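Local coordinates for Mll3558 protein (Mesorhizobium loti, PDB 3RD6) that is of unknown function but belongs to the AHA1 family, whose Bet v 1-like fold is consistent with binding a hydrophobic ligand or a partner protein, at residues S49-R61 with R71-I85. Residues are numbered along the deposited sequence; the frame is centred on the assembly and turned at random.
Sequences SFDFRVGGGEVSR and RLDAQFQDIVPDQRI
Phe76 of strand 71-80 drives its side chain into the loop of residues 51-56, its ring lying among Phe50, Phe52 and the loop carbonyls. CB and CG both sit by two carbonyl oxygens, Arg53 O and Gly56 O. With CG beside its own backbone N (chi1 -71°), the ring is carried toward Asp51 and the two aromatic residues flanking it. CD2 lies 3.3 Å from Gly56 O and also passes Asp51 O; CE2 meets Asp51 O and Phe52 CD1. On the other branch, CD1 and CE1 pack against Phe52 CE1. At the tip, CZ reaches Phe50 CE1 and, at 3.6 Å, Phe52 CD1. The edge of Phe52 thus comes over one face of the ring, an edge-to-face pair with planes at 71°. The CZ edge of Phe76 is turned to the face of Phe50, an offset edge-to-face pair with centroids 5.8 Å apart. With an alanine in place of Phe76, Phe50 and Phe52 would probably lose the ring they both pack on and be freer to turn.

The backbone is tied down too: Phe76 N bonds to Gly56 O at 2.7 Å, nearly straight, and Gly55 N returns a bond to Phe76 O at the type II turn Arg53-Gly56. The positive phi of Gly55 suits glycine there. Ile79 CD1 makes a CH-pi contact over the Phe52 face, 3.6 Å from the centroid, while Ile85 CD1 approaches Phe52 CZ.

Strands 57-62 and 70-80 form a beta hairpin, Glu58 with Ala74 and Ser60 with Leu72 being hydrogen-bonded pairs; Glu58 salt-bridges Arg37. In this Bet v 1-like antiparallel sheet, strands 47-50 and 84-93 flank the hairpin, and the aromatic cluster meets helix 30-36 through Phe50 and helix 20-28 through Phe52.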
ATOM      1  N   SER A  49       0.020  -9.917 -15.426  1.00 54.00           N
ATOM      2  CA  SER A  49       0.384  -8.643 -16.028  1.00 44.88           C
ATOM      3  C   SER A  49       1.434  -8.063 -15.103  1.00 46.21           C
ATOM      4  O   SER A  49       1.210  -7.925 -13.909  1.00 42.97           O
ATOM      5  CB  SER A  49      -0.825  -7.716 -16.074  1.00 41.26           C
ATOM      6  OG  SER A  49      -1.936  -8.348 -16.701  1.00 54.40           O
ATOM      7  N   PHE A  50       2.594  -7.750 -15.651  1.00 44.10           N
ATOM      8  CA  PHE A  50       3.670  -7.193 -14.844  1.00 31.92           C
ATOM      9  C   PHE A  50       4.229  -5.969 -15.565  1.00 34.65           C
ATOM     10  O   PHE A  50       4.844  -6.094 -16.622  1.00 31.65           O
ATOM     11  CB  PHE A  50       4.769  -8.245 -14.671  1.00 34.35           C
ATOM     12  CG  PHE A  50       5.837  -7.877 -13.681  1.00 32.04           C
ATOM     13  CD1 PHE A  50       5.595  -7.953 -12.323  1.00 38.96           C
ATOM     14  CD2 PHE A  50       7.111  -7.516 -14.110  1.00 38.18           C
ATOM     15  CE1 PHE A  50       6.600  -7.681 -11.407  1.00 41.00           C
ATOM     16  CE2 PHE A  50       8.118  -7.245 -13.201  1.00 36.21           C
ATOM     17  CZ  PHE A  50       7.858  -7.330 -11.847  1.00 31.72           C
ATOM     18  N   ASP A  51       3.991  -4.789 -15.004  1.00 34.60           N
ATOM     19  CA  ASP A  51       4.489  -3.557 -15.593  1.00 35.58           C
ATOM     20  C   ASP A  51       5.382  -2.895 -14.557  1.00 25.34           C
ATOM     21  O   ASP A  51       4.917  -2.103 -13.734  1.00 25.66           O
ATOM     22  CB  ASP A  51       3.322  -2.641 -15.971  1.00 38.79           C
ATOM     23  CG  ASP A  51       3.787  -1.307 -16.547  1.00 40.49           C
ATOM     24  OD1 ASP A  51       5.025  -1.097 -16.666  1.00 40.88           O
ATOM     25  OD2 ASP A  51       2.903  -0.473 -16.871  1.00 32.27           O
ATOM     26  N   PHE A  52       6.673  -3.215 -14.613  1.00 30.37           N
ATOM     27  CA  PHE A  52       7.642  -2.697 -13.651  1.00 28.25           C
ATOM     28  C   PHE A  52       8.049  -1.236 -13.799  1.00 28.51           C
ATOM     29  O   PHE A  52       9.031  -0.929 -14.460  1.00 36.71           O
ATOM     30  CB  PHE A  52       8.892  -3.575 -13.649  1.00 28.77           C
ATOM     31  CG  PHE A  52       9.730  -3.402 -12.430  1.00 38.45           C
ATOM     32  CD1 PHE A  52       9.276  -3.861 -11.188  1.00 28.34           C
ATOM     33  CD2 PHE A  52      10.961  -2.744 -12.504  1.00 42.45           C
ATOM     34  CE1 PHE A  52      10.034  -3.659 -10.037  1.00 24.85           C
ATOM     35  CE2 PHE A  52      11.730  -2.535 -11.358  1.00 22.58           C
ATOM     36  CZ  PHE A  52      11.266  -2.994 -10.121  1.00 34.82           C
ATOM     37  N   ARG A  53       7.288  -0.348 -13.155  1.00 24.90           N
ATOM     38  CA  ARG A  53       7.530   1.103 -13.157  1.00 22.51           C
ATOM     39  C   ARG A  53       6.672   1.744 -12.067  1.00 26.97           C
ATOM     40  O   ARG A  53       5.647   1.185 -11.683  1.00 28.09           O
ATOM     41  CB  ARG A  53       7.156   1.713 -14.502  1.00 25.29           C
ATOM     42  CG  ARG A  53       5.677   1.701 -14.791  1.00 33.79           C
ATOM     43  CD  ARG A  53       5.373   2.263 -16.172  1.00 38.01           C
ATOM     44  NE  ARG A  53       3.969   2.085 -16.532  1.00 35.19           N
ATOM     45  CZ  ARG A  53       2.982   2.877 -16.129  1.00 28.07           C
ATOM     46  NH1 ARG A  53       3.239   3.930 -15.356  1.00 22.81           N
ATOM     47  NH2 ARG A  53       1.726   2.590 -16.464  1.00 28.87           N
ATOM     48  N   VAL A  54       7.081   2.890 -11.534  1.00 24.59           N
ATOM     49  CA  VAL A  54       6.259   3.530 -10.517  1.00 27.69           C
ATOM     50  C   VAL A  54       4.937   3.851 -11.204  1.00 35.07           C
ATOM     51  O   VAL A  54       4.928   4.358 -12.313  1.00 30.84           O
ATOM     52  CB  VAL A  54       6.888   4.850 -10.005  1.00 34.04           C
ATOM     53  CG1 VAL A  54       6.036   5.429  -8.868  1.00 20.92           C
ATOM     54  CG2 VAL A  54       8.317   4.606  -9.543  1.00 31.40           C
ATOM     55  N   GLY A  55       3.822   3.558 -10.548  1.00 29.37           N
ATOM     56  CA  GLY A  55       2.530   3.818 -11.156  1.00 32.28           C
ATOM     57  C   GLY A  55       2.071   2.593 -11.928  1.00 28.80           C
ATOM     58  O   GLY A  55       0.886   2.396 -12.187  1.00 33.82           O
ATOM     59  N   GLY A  56       3.036   1.764 -12.303  1.00 26.68           N
ATOM     60  CA  GLY A  56       2.734   0.551 -13.028  1.00 27.00           C
ATOM     61  C   GLY A  56       2.296  -0.521 -12.056  1.00 41.19           C
ATOM     62  O   GLY A  56       2.614  -0.471 -10.875  1.00 40.24           O
ATOM     63  N   GLY A  57       1.572  -1.516 -12.540  1.00 41.83           N
ATOM     64  CA  GLY A  57       1.123  -2.549 -11.634  1.00 35.82           C
ATOM     65  C   GLY A  57       1.298  -3.969 -12.101  1.00 34.60           C
ATOM     66  O   GLY A  57       1.846  -4.242 -13.168  1.00 31.42           O
ATOM     67  N   GLU A  58       0.806  -4.871 -11.264  1.00 23.87           N
ATOM     68  CA  GLU A  58       0.873  -6.306 -11.482  1.00 23.97           C
ATOM     69  C   GLU A  58      -0.521  -6.876 -11.285  1.00 28.22           C
ATOM     70  O   GLU A  58      -1.331  -6.309 -10.565  1.00 37.02           O
ATOM     71  CB  GLU A  58       1.835  -6.898 -10.459  1.00 13.44           C
ATOM     72  CG  GLU A  58       2.059  -8.391 -10.508  1.00 21.98           C
ATOM     73  CD  GLU A  58       2.910  -8.879  -9.353  1.00 26.25           C
ATOM     74  OE1 GLU A  58       3.974  -8.283  -9.091  1.00 41.51           O
ATOM     75  OE2 GLU A  58       2.521  -9.867  -8.698  1.00 41.06           O
ATOM     76  N   VAL A  59      -0.820  -7.967 -11.974  1.00 33.19           N
ATOM     77  CA  VAL A  59      -2.108  -8.635 -11.830  1.00 32.74           C
ATOM     78  C   VAL A  59      -1.840 -10.110 -12.000  1.00 30.90           C
ATOM     79  O   VAL A  59      -1.233 -10.529 -12.976  1.00 36.35           O
ATOM     80  CB  VAL A  59      -3.129  -8.177 -12.857  1.00 31.10           C
ATOM     81  CG1 VAL A  59      -4.417  -8.981 -12.681  1.00 28.03           C
ATOM     82  CG2 VAL A  59      -3.411  -6.700 -12.678  1.00 21.95           C
ATOM     83  N   SER A  60      -2.272 -10.892 -11.028  1.00 35.11           N
ATOM     84  CA  SER A  60      -2.035 -12.316 -11.051  1.00 38.25           C
ATOM     85  C   SER A  60      -3.316 -13.062 -10.764  1.00 41.57           C
ATOM     86  O   SER A  60      -4.031 -12.742  -9.825  1.00 48.87           O
ATOM     87  CB  SER A  60      -1.000 -12.686  -9.986  1.00 42.00           C
ATOM     88  OG  SER A  60       0.196 -11.935 -10.112  1.00 50.03           O
ATOM     89  N   ARG A  61      -3.600 -14.072 -11.566  1.00 47.55           N
ATOM     90  CA  ARG A  61      -4.792 -14.869 -11.368  1.00 39.41           C
ATOM     91  C   ARG A  61      -4.478 -16.349 -11.513  1.00 36.60           C
ATOM     92  O   ARG A  61      -4.085 -16.803 -12.581  1.00 36.21           O
ATOM     93  CB  ARG A  61      -5.860 -14.448 -12.366  1.00 41.67           C
ATOM     94  CG  ARG A  61      -6.318 -13.011 -12.185  1.00 42.39           C
ATOM     95  CD  ARG A  61      -7.513 -12.706 -13.056  1.00 36.67           C
ATOM     96  NE  ARG A  61      -7.236 -13.060 -14.444  1.00 57.48           N
ATOM     97  CZ  ARG A  61      -7.975 -13.892 -15.171  1.00 57.22           C
ATOM     98  NH1 ARG A  61      -9.048 -14.464 -14.646  1.00 35.10           N
ATOM     99  NH2 ARG A  61      -7.639 -14.157 -16.427  1.00 62.48           N
ATOM    100  N   ARG A  71      -6.664 -13.939  -6.674  1.00 33.96           N
ATOM    101  CA  ARG A  71      -6.262 -12.762  -7.436  1.00 34.71           C
ATOM    102  C   ARG A  71      -5.456 -11.786  -6.603  1.00 37.83           C
ATOM    103  O   ARG A  71      -5.852 -11.412  -5.504  1.00 43.03           O
ATOM    104  CB  ARG A  71      -7.473 -12.029  -8.011  1.00 31.59           C
ATOM    105  CG  ARG A  71      -7.078 -10.753  -8.736  1.00 36.57           C
ATOM    106  CD  ARG A  71      -8.191 -10.136  -9.539  1.00 39.08           C
ATOM    107  NE  ARG A  71      -7.699  -9.031 -10.359  1.00 41.26           N
ATOM    108  CZ  ARG A  71      -8.335  -8.532 -11.417  1.00 39.64           C
ATOM    109  NH1 ARG A  71      -9.507  -9.038 -11.792  1.00 38.90           N
ATOM    110  NH2 ARG A  71      -7.786  -7.543 -12.122  1.00 34.10           N
ATOM    111  N   LEU A  72      -4.315 -11.370  -7.136  1.00 38.47           N
ATOM    112  CA  LEU A  72      -3.448 -10.421  -6.456  1.00 27.00           C
ATOM    113  C   LEU A  72      -3.253  -9.203  -7.350  1.00 32.59           C
ATOM    114  O   LEU A  72      -2.758  -9.325  -8.447  1.00 30.36           O
ATOM    115  CB  LEU A  72      -2.112 -11.099  -6.159  1.00 30.26           C
ATOM    116  CG  LEU A  72      -0.984 -10.368  -5.431  1.00 46.94           C
ATOM    117  CD1 LEU A  72       0.009 -11.416  -4.948  1.00 42.05           C
ATOM    118  CD2 LEU A  72      -0.293  -9.349  -6.341  1.00 47.35           C
ATOM    119  N   ASP A  73      -3.675  -8.037  -6.877  1.00 29.22           N
ATOM    120  CA  ASP A  73      -3.538  -6.783  -7.621  1.00 23.71           C
ATOM    121  C   ASP A  73      -2.538  -5.905  -6.889  1.00 28.35           C
ATOM    122  O   ASP A  73      -2.750  -5.570  -5.728  1.00 21.14           O
ATOM    123  CB  ASP A  73      -4.869  -6.020  -7.686  1.00 32.07           C
ATOM    124  CG  ASP A  73      -5.777  -6.483  -8.806  1.00 36.67           C
ATOM    125  OD1 ASP A  73      -5.621  -6.008  -9.948  1.00 47.02           O
ATOM    126  OD2 ASP A  73      -6.663  -7.315  -8.533  1.00 35.89           O
ATOM    127  N   ALA A  74      -1.464  -5.520  -7.568  1.00 21.52           N
ATOM    128  CA  ALA A  74      -0.446  -4.683  -6.967  1.00 18.55           C
ATOM    129  C   ALA A  74      -0.087  -3.467  -7.821  1.00 21.39           C
ATOM    130  O   ALA A  74      -0.269  -3.481  -9.018  1.00 23.57           O
ATOM    131  CB  ALA A  74       0.804  -5.516  -6.701  1.00 23.87           C
ATOM    132  N   GLN A  75       0.410  -2.407  -7.187  1.00 25.19           N
ATOM    133  CA  GLN A  75       0.846  -1.210  -7.909  1.00 16.91           C
ATOM    134  C   GLN A  75       2.186  -0.750  -7.346  1.00 18.17           C
ATOM    135  O   GLN A  75       2.350  -0.683  -6.135  1.00 25.68           O
ATOM    136  CB  GLN A  75      -0.157  -0.067  -7.777  1.00 27.11           C
ATOM    137  CG  GLN A  75      -0.008   0.950  -8.915  1.00 39.15           C
ATOM    138  CD  GLN A  75      -0.714   2.279  -8.673  1.00 36.48           C
ATOM    139  OE1 GLN A  75      -0.315   3.067  -7.807  1.00 41.53           O
ATOM    140  NE2 GLN A  75      -1.770   2.540  -9.457  1.00 35.54           N
ATOM    141  N   PHE A  76       3.144  -0.449  -8.217  1.00 23.33           N
ATOM    142  CA  PHE A  76       4.455  -0.020  -7.761  1.00 23.03           C
ATOM    143  C   PHE A  76       4.391   1.408  -7.280  1.00 24.31           C
ATOM    144  O   PHE A  76       3.839   2.269  -7.949  1.00 22.69           O
ATOM    145  CB  PHE A  76       5.503  -0.226  -8.879  1.00 12.23           C
ATOM    146  CG  PHE A  76       5.817  -1.653  -9.120  1.00 24.75           C
ATOM    147  CD1 PHE A  76       6.546  -2.369  -8.182  1.00 18.01           C
ATOM    148  CD2 PHE A  76       5.277  -2.324 -10.200  1.00 16.44           C
ATOM    149  CE1 PHE A  76       6.723  -3.743  -8.308  1.00 30.76           C
ATOM    150  CE2 PHE A  76       5.446  -3.710 -10.339  1.00 21.63           C
ATOM    151  CZ  PHE A  76       6.159  -4.421  -9.400  1.00 20.66           C
ATOM    152  N   GLN A  77       4.950   1.637  -6.097  1.00 21.67           N
ATOM    153  CA  GLN A  77       4.940   2.958  -5.462  1.00 23.20           C
ATOM    154  C   GLN A  77       6.290   3.663  -5.524  1.00 21.21           C
ATOM    155  O   GLN A  77       6.370   4.897  -5.509  1.00 34.80           O
ATOM    156  CB  GLN A  77       4.534   2.852  -3.963  1.00 25.64           C
ATOM    157  CG  GLN A  77       3.190   2.199  -3.649  1.00 20.51           C
ATOM    158  CD  GLN A  77       2.017   2.962  -4.201  1.00 32.97           C
ATOM    159  OE1 GLN A  77       1.986   4.191  -4.136  1.00 30.80           O
ATOM    160  NE2 GLN A  77       1.028   2.239  -4.731  1.00 26.05           N
ATOM    161  N   ASP A  78       7.356   2.876  -5.525  1.00 26.38           N
ATOM    162  CA  ASP A  78       8.693   3.454  -5.550  1.00 22.67           C
ATOM    163  C   ASP A  78       9.737   2.428  -5.947  1.00 26.56           C
ATOM    164  O   ASP A  78       9.685   1.276  -5.512  1.00 22.92           O
ATOM    165  CB  ASP A  78       9.038   4.039  -4.178  1.00 17.32           C
ATOM    166  CG  ASP A  78      10.436   4.654  -4.132  1.00 37.32           C
ATOM    167  OD1 ASP A  78      11.349   4.047  -3.531  1.00 31.50           O
ATOM    168  OD2 ASP A  78      10.631   5.746  -4.705  1.00 29.62           O
ATOM    169  N   ILE A  79      10.671   2.869  -6.791  1.00 28.24           N
ATOM    170  CA  ILE A  79      11.762   2.036  -7.286  1.00 34.23           C
ATOM    171  C   ILE A  79      13.086   2.811  -7.272  1.00 39.97           C
ATOM    172  O   ILE A  79      13.184   3.906  -7.827  1.00 43.93           O
ATOM    173  CB  ILE A  79      11.511   1.553  -8.752  1.00 28.10           C
ATOM    174  CG1 ILE A  79      10.229   0.717  -8.849  1.00 32.79           C
ATOM    175  CG2 ILE A  79      12.705   0.748  -9.240  1.00 35.85           C
ATOM    176  CD1 ILE A  79       9.894   0.248 -10.270  1.00 30.89           C
ATOM    177  N   VAL A  80      14.089   2.244  -6.612  1.00 41.77           N
ATOM    178  CA  VAL A  80      15.421   2.826  -6.550  1.00 42.10           C
ATOM    179  C   VAL A  80      16.288   1.672  -7.051  1.00 37.17           C
ATOM    180  O   VAL A  80      16.461   0.664  -6.351  1.00 38.97           O
ATOM    181  CB  VAL A  80      15.812   3.190  -5.109  1.00 47.92           C
ATOM    182  CG1 VAL A  80      17.120   3.963  -5.118  1.00 41.80           C
ATOM    183  CG2 VAL A  80      14.712   4.014  -4.462  1.00 42.32           C
ATOM    184  N   PRO A  81      16.839   1.799  -8.275  1.00 34.02           N
ATOM    185  CA  PRO A  81      17.685   0.777  -8.915  1.00 43.68           C
ATOM    186  C   PRO A  81      18.642  -0.025  -8.033  1.00 50.82           C
ATOM    187  O   PRO A  81      19.488   0.533  -7.330  1.00 53.99           O
ATOM    188  CB  PRO A  81      18.403   1.564  -9.998  1.00 42.64           C
ATOM    189  CG  PRO A  81      17.329   2.519 -10.442  1.00 31.63           C
ATOM    190  CD  PRO A  81      16.810   3.027  -9.098  1.00 35.30           C
ATOM    191  N   ASP A  82      18.469  -1.347  -8.087  1.00 47.62           N
ATOM    192  CA  ASP A  82      19.278  -2.315  -7.344  1.00 52.50           C
ATOM    193  C   ASP A  82      19.243  -2.155  -5.822  1.00 52.47           C
ATOM    194  O   ASP A  82      19.902  -2.908  -5.101  1.00 52.24           O
ATOM    195  CB  ASP A  82      20.737  -2.255  -7.802  1.00 48.23           C
ATOM    196  CG  ASP A  82      20.876  -2.185  -9.306  1.00 49.58           C
ATOM    197  OD1 ASP A  82      20.230  -2.991 -10.002  1.00 59.13           O
ATOM    198  OD2 ASP A  82      21.645  -1.328  -9.793  1.00 54.87           O
ATOM    199  N   GLN A  83      18.469  -1.201  -5.319  1.00 51.93           N
ATOM    200  CA  GLN A  83      18.445  -1.005  -3.882  1.00 40.09           C
ATOM    201  C   GLN A  83      17.087  -1.049  -3.185  1.00 45.84           C
ATOM    202  O   GLN A  83      17.025  -1.425  -2.016  1.00 30.77           O
ATOM    203  CB  GLN A  83      19.155   0.293  -3.546  1.00 42.23           C
ATOM    204  N   ARG A  84      16.005  -0.674  -3.871  1.00 48.07           N
ATOM    205  CA  ARG A  84      14.698  -0.675  -3.201  1.00 38.24           C
ATOM    206  C   ARG A  84      13.470  -0.867  -4.075  1.00 34.68           C
ATOM    207  O   ARG A  84      13.405  -0.387  -5.201  1.00 31.28           O
ATOM    208  CB  ARG A  84      14.534   0.618  -2.404  1.00 33.77           C
ATOM    209  CG  ARG A  84      13.249   0.725  -1.611  1.00 28.47           C
ATOM    210  CD  ARG A  84      13.228   2.005  -0.789  1.00 41.80           C
ATOM    211  NE  ARG A  84      13.210   3.213  -1.619  1.00 48.11           N
ATOM    212  CZ  ARG A  84      13.499   4.435  -1.177  1.00 44.82           C
ATOM    213  NH1 ARG A  84      13.837   4.624   0.092  1.00 45.16           N
ATOM    214  NH2 ARG A  84      13.448   5.470  -2.006  1.00 43.37           N
ATOM    215  N   ILE A  85      12.490  -1.591  -3.545  1.00 27.71           N
ATOM    216  CA  ILE A  85      11.256  -1.805  -4.281  1.00 27.11           C
ATOM    217  C   ILE A  85      10.079  -1.688  -3.323  1.00 27.51           C
ATOM    218  O   ILE A  85      10.024  -2.383  -2.308  1.00 28.69           O
ATOM    219  CB  ILE A  85      11.227  -3.191  -4.970  1.00 27.95           C
ATOM    220  CG1 ILE A  85      12.404  -3.308  -5.949  1.00 31.78           C
ATOM    221  CG2 ILE A  85       9.883  -3.390  -5.684  1.00 19.58           C
ATOM    222  CD1 ILE A  85      12.434  -4.583  -6.753  1.00 44.77           C
TER